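Local coordinates for 2,3-dihydroxybenzoate-AMP ligase (Thermobifida fusca, PDB 6E97), which belongs to the ANL superfamily of AMP-binding enzymes, with a large N-terminal domain and a small C-terminal domain, at residues T359-R364 with T429-V434. Residues are numbered along the deposited sequence; the frame is centred on the assembly and turned at random.
With J2J (5'-O-[(S)-[(2,3-dihydroxybenzene-1-carbonyl)oxy](hydroxy)phosphoryl]adenosine), chain C.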
ATOM      1  N   THR A 359     -20.162  -2.234 -11.512  1.00 16.17           N
ATOM      2  CA  THR A 359     -19.284  -2.161 -12.676  1.00 15.33           C
ATOM      3  C   THR A 359     -18.987  -0.736 -13.135  1.00 15.64           C
ATOM      4  O   THR A 359     -18.058  -0.551 -13.928  1.00 15.12           O
ATOM      5  CB  THR A 359     -19.876  -2.951 -13.863  1.00 16.94           C
ATOM      6  OG1 THR A 359     -21.158  -2.415 -14.217  1.00 19.40           O
ATOM      7  CG2 THR A 359     -20.035  -4.435 -13.525  1.00 14.97           C
ATOM      8  N   THR A 360     -19.735   0.274 -12.666  1.00 15.69           N
ATOM      9  CA  THR A 360     -19.520   1.640 -13.136  1.00 15.44           C
ATOM     10  C   THR A 360     -19.003   2.609 -12.076  1.00 15.40           C
ATOM     11  O   THR A 360     -18.680   3.751 -12.424  1.00 16.51           O
ATOM     12  CB  THR A 360     -20.814   2.219 -13.743  1.00 17.16           C
ATOM     13  OG1 THR A 360     -21.836   2.272 -12.743  1.00 21.73           O
ATOM     14  CG2 THR A 360     -21.301   1.370 -14.909  1.00 20.33           C
ATOM     15  N   THR A 361     -18.912   2.207 -10.805  1.00 16.23           N
ATOM     16  CA  THR A 361     -18.465   3.110  -9.749  1.00 18.34           C
ATOM     17  C   THR A 361     -17.321   2.487  -8.961  1.00 14.74           C
ATOM     18  O   THR A 361     -17.096   1.275  -8.996  1.00 15.05           O
ATOM     19  CB  THR A 361     -19.596   3.481  -8.763  1.00 16.44           C
ATOM     20  OG1 THR A 361     -19.894   2.361  -7.916  1.00 17.23           O
ATOM     21  CG2 THR A 361     -20.866   3.917  -9.507  1.00 12.86           C
ATOM     22  N   GLN A 362     -16.612   3.344  -8.227  1.00 12.97           N
ATOM     23  CA  GLN A 362     -15.552   2.926  -7.320  1.00 16.53           C
ATOM     24  C   GLN A 362     -16.000   2.928  -5.854  1.00 15.19           C
ATOM     25  O   GLN A 362     -15.158   2.986  -4.952  1.00 15.31           O
ATOM     26  CB  GLN A 362     -14.318   3.809  -7.516  1.00 14.40           C
ATOM     27  CG  GLN A 362     -13.474   3.454  -8.741  1.00 17.04           C
ATOM     28  CD  GLN A 362     -14.152   3.794 -10.057  1.00 18.30           C
ATOM     29  OE1 GLN A 362     -14.360   4.957 -10.372  1.00 17.65           O
ATOM     30  NE2 GLN A 362     -14.491   2.775 -10.833  1.00 16.68           N
ATOM     31  N   GLY A 363     -17.309   2.875  -5.605  1.00 12.57           N
ATOM     32  CA  GLY A 363     -17.843   2.647  -4.275  1.00 14.46           C
ATOM     33  C   GLY A 363     -18.124   3.908  -3.481  1.00 15.15           C
ATOM     34  O   GLY A 363     -17.882   5.038  -3.911  1.00 15.42           O
ATOM     35  N   ARG A 364     -18.642   3.696  -2.275  1.00 14.31           N
ATOM     36  CA  ARG A 364     -18.912   4.759  -1.321  1.00 14.53           C
ATOM     37  C   ARG A 364     -18.170   4.506  -0.012  1.00 17.84           C
ATOM     38  O   ARG A 364     -17.752   3.375   0.269  1.00 15.37           O
ATOM     39  CB  ARG A 364     -20.418   4.894  -1.055  1.00 15.41           C
ATOM     40  CG  ARG A 364     -21.116   3.622  -0.647  1.00 16.26           C
ATOM     41  CD  ARG A 364     -22.605   3.873  -0.541  1.00 18.16           C
ATOM     42  NE  ARG A 364     -23.337   2.742   0.015  1.00 15.59           N
ATOM     43  CZ  ARG A 364     -23.481   2.505   1.315  1.00 15.55           C
ATOM     44  NH1 ARG A 364     -22.924   3.309   2.207  1.00 19.58           N
ATOM     45  NH2 ARG A 364     -24.176   1.456   1.722  1.00 15.18           N
ATOM     46  N   THR A 429     -26.482   7.937  -5.099  1.00 24.50           N
ATOM     47  CA  THR A 429     -26.387   6.975  -4.007  1.00 25.57           C
ATOM     48  C   THR A 429     -25.145   7.162  -3.144  1.00 26.00           C
ATOM     49  O   THR A 429     -24.899   6.339  -2.257  1.00 23.83           O
ATOM     50  CB  THR A 429     -26.381   5.547  -4.553  1.00 25.28           C
ATOM     51  OG1 THR A 429     -25.298   5.409  -5.480  1.00 24.30           O
ATOM     52  CG2 THR A 429     -27.692   5.231  -5.251  1.00 25.28           C
ATOM     53  N   GLY A 430     -24.347   8.194  -3.394  1.00 21.76           N
ATOM     54  CA  GLY A 430     -23.148   8.427  -2.624  1.00 22.65           C
ATOM     55  C   GLY A 430     -21.900   7.775  -3.175  1.00 22.61           C
ATOM     56  O   GLY A 430     -20.803   8.055  -2.679  1.00 20.21           O
ATOM     57  N   HIS A 431     -22.033   6.914  -4.175  1.00 21.16           N
ATOM     58  CA  HIS A 431     -20.869   6.310  -4.799  1.00 18.63           C
ATOM     59  C   HIS A 431     -20.068   7.353  -5.563  1.00 16.88           C
ATOM     60  O   HIS A 431     -20.608   8.334  -6.081  1.00 22.13           O
ATOM     61  CB  HIS A 431     -21.295   5.179  -5.732  1.00 17.42           C
ATOM     62  CG  HIS A 431     -21.970   4.048  -5.027  1.00 17.74           C
ATOM     63  ND1 HIS A 431     -23.269   4.126  -4.579  1.00 17.13           N
ATOM     64  CD2 HIS A 431     -21.524   2.818  -4.679  1.00 17.71           C
ATOM     65  CE1 HIS A 431     -23.598   2.993  -3.988  1.00 21.35           C
ATOM     66  NE2 HIS A 431     -22.561   2.177  -4.043  1.00 16.95           N
ATOM     67  N   LEU A 432     -18.761   7.134  -5.625  1.00 16.33           N
ATOM     68  CA  LEU A 432     -17.835   8.010  -6.318  1.00 14.43           C
ATOM     69  C   LEU A 432     -17.357   7.337  -7.592  1.00 18.16           C
ATOM     70  O   LEU A 432     -17.249   6.110  -7.662  1.00 18.51           O
ATOM     71  CB  LEU A 432     -16.638   8.352  -5.433  1.00 17.67           C
ATOM     72  CG  LEU A 432     -17.031   8.881  -4.056  1.00 19.89           C
ATOM     73  CD1 LEU A 432     -15.807   9.063  -3.187  1.00 13.60           C
ATOM     74  CD2 LEU A 432     -17.778  10.193  -4.236  1.00 20.41           C
ATOM     75  N   VAL A 433     -17.094   8.151  -8.608  1.00 15.66           N
ATOM     76  CA  VAL A 433     -16.494   7.689  -9.851  1.00 17.41           C
ATOM     77  C   VAL A 433     -15.186   8.451 -10.025  1.00 20.50           C
ATOM     78  O   VAL A 433     -15.179   9.689 -10.036  1.00 15.61           O
ATOM     79  CB  VAL A 433     -17.435   7.887 -11.055  1.00 12.41           C
ATOM     80  CG1 VAL A 433     -16.790   7.379 -12.327  1.00 20.66           C
ATOM     81  CG2 VAL A 433     -18.749   7.170 -10.829  1.00 12.71           C
ATOM     82  N   VAL A 434     -14.077   7.720 -10.116  1.00 13.38           N
ATOM     83  CA  VAL A 434     -12.769   8.348 -10.278  1.00 14.76           C
ATOM     84  C   VAL A 434     -12.573   8.675 -11.755  1.00 18.59           C
ATOM     85  O   VAL A 434     -12.574   7.782 -12.610  1.00 17.92           O
ATOM     86  CB  VAL A 434     -11.644   7.448  -9.746  1.00 14.63           C
ATOM     87  CG1 VAL A 434     -10.300   8.135  -9.904  1.00 13.36           C
ATOM     88  CG2 VAL A 434     -11.892   7.085  -8.291  1.00 11.78           C
TER
HETATM   89  C2  J2J C 601      -8.847   4.832  -9.326  1.00 16.86           C
HETATM   90  N3  J2J C 601      -7.813   5.243  -8.578  1.00 17.57           N
HETATM   91  C4  J2J C 601      -7.533   4.658  -7.392  1.00 17.88           C
HETATM   92  C6  J2J C 601      -9.487   3.157  -7.795  1.00 16.65           C
HETATM   93  C8  J2J C 601      -6.790   3.955  -5.462  1.00 17.10           C
HETATM   94  C9  J2J C 601      -7.864   0.285  -0.784  1.00 16.09           C
HETATM   95  C12 J2J C 601      -7.764   0.412  -2.172  1.00 14.92           C
HETATM   96  C15 J2J C 601      -6.698   1.084  -2.780  1.00 17.21           C
HETATM   97  C18 J2J C 601      -5.684   1.668  -2.023  1.00 19.90           C
HETATM   98  C21 J2J C 601      -4.537   2.402  -2.662  1.00 20.26           C
HETATM   99  C3  J2J C 601      -5.758   1.572  -0.549  1.00 17.33           C
HETATM  100  C5  J2J C 601      -8.372   3.557  -6.916  1.00 16.07           C
HETATM  101  N1  J2J C 601      -9.659   3.831  -8.954  1.00 18.16           N
HETATM  102  N6  J2J C 601     -10.314   2.156  -7.443  1.00 16.56           N
HETATM  103  O3  J2J C 601      -4.786   2.133   0.213  1.00 17.48           O
HETATM  104  O6  J2J C 601      -7.008   0.722   1.403  1.00 23.38           O
HETATM  105  C1' J2J C 601      -5.533   5.849  -6.549  1.00 17.65           C
HETATM  106  C2' J2J C 601      -6.005   7.260  -6.213  1.00 19.60           C
HETATM  107  C3' J2J C 601      -5.702   7.307  -4.724  1.00 18.25           C
HETATM  108  C4' J2J C 601      -4.357   6.605  -4.670  1.00 20.75           C
HETATM  109  C5' J2J C 601      -3.924   6.067  -3.330  1.00 20.86           C
HETATM  110  C61 J2J C 601      -6.905   0.847   0.051  1.00 17.47           C
HETATM  111  N7  J2J C 601      -7.871   3.170  -5.723  1.00 15.80           N
HETATM  112  N9  J2J C 601      -6.604   4.844  -6.458  1.00 17.56           N
HETATM  113  O17 J2J C 601      -4.379   2.270  -3.861  1.00 25.97           O
HETATM  114  O1P J2J C 601      -1.849   5.158  -1.254  1.00 25.32           O
HETATM  115  O2' J2J C 601      -5.179   8.156  -6.938  1.00 20.59           O
HETATM  116  O2P J2J C 601      -3.648   3.240  -1.833  1.00 20.40           O
HETATM  117  O3' J2J C 601      -5.694   8.608  -4.168  1.00 19.09           O
HETATM  118  O3P J2J C 601      -1.380   3.257  -2.916  1.00 24.01           O
HETATM  119  O4' J2J C 601      -4.511   5.522  -5.626  1.00 23.02           O
HETATM  120  O5' J2J C 601      -2.833   5.168  -3.471  1.00 26.79           O
HETATM  121  P   J2J C 601      -2.394   4.192  -2.286  1.00 32.24           P
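Q362 reaches across to the edge strand 432-437 with both backbone and side chain. Its CB lies 3.7 Å from L432 O and near V434 CG2. CG stands anti to the carbonyl carbon (chi1 -78°) and faces the adenine of J2J, 3.7 Å from N6. The chain then turns about CB-CG (chi2 70°), which brings OE1 back to the strand. There OE1 accepts a hydrogen bond from V434 N at 2.8 Å, nearly straight (167°) and in the carbonyl plane. OE1 also accepts a bond from K318 NZ, and NE2 bonds Q337 OE1, so both amide atoms are held and the flip of the group is fixed.

Two backbone bonds precede it along the strand: L432 N to G363 O (2.8 Å), then Q362 N to L432 O (2.9 Å). The positive phi of G363 suits glycine.

Further along, the extended R364 chain lays its CD over one face of the H431 ring, toward the rim. CD sits 4.0 Å from the ring centroid, a CH-pi contact, with the guanidinium plane almost perpendicular to the ring. H431 ND1 pairs with T429 OG1 at 2.6 Å, and NE2 bonds D353 OD2, so the ring is fixed at both nitrogens.

V434 CG1 comes within 3.7 Å of J2J C2. The contact thus joins the turn after helix 355-360 to the last strand of a four-stranded antiparallel sheet, and helps form the adenine pocket of an ANL-superfamily AMP-binding enzyme.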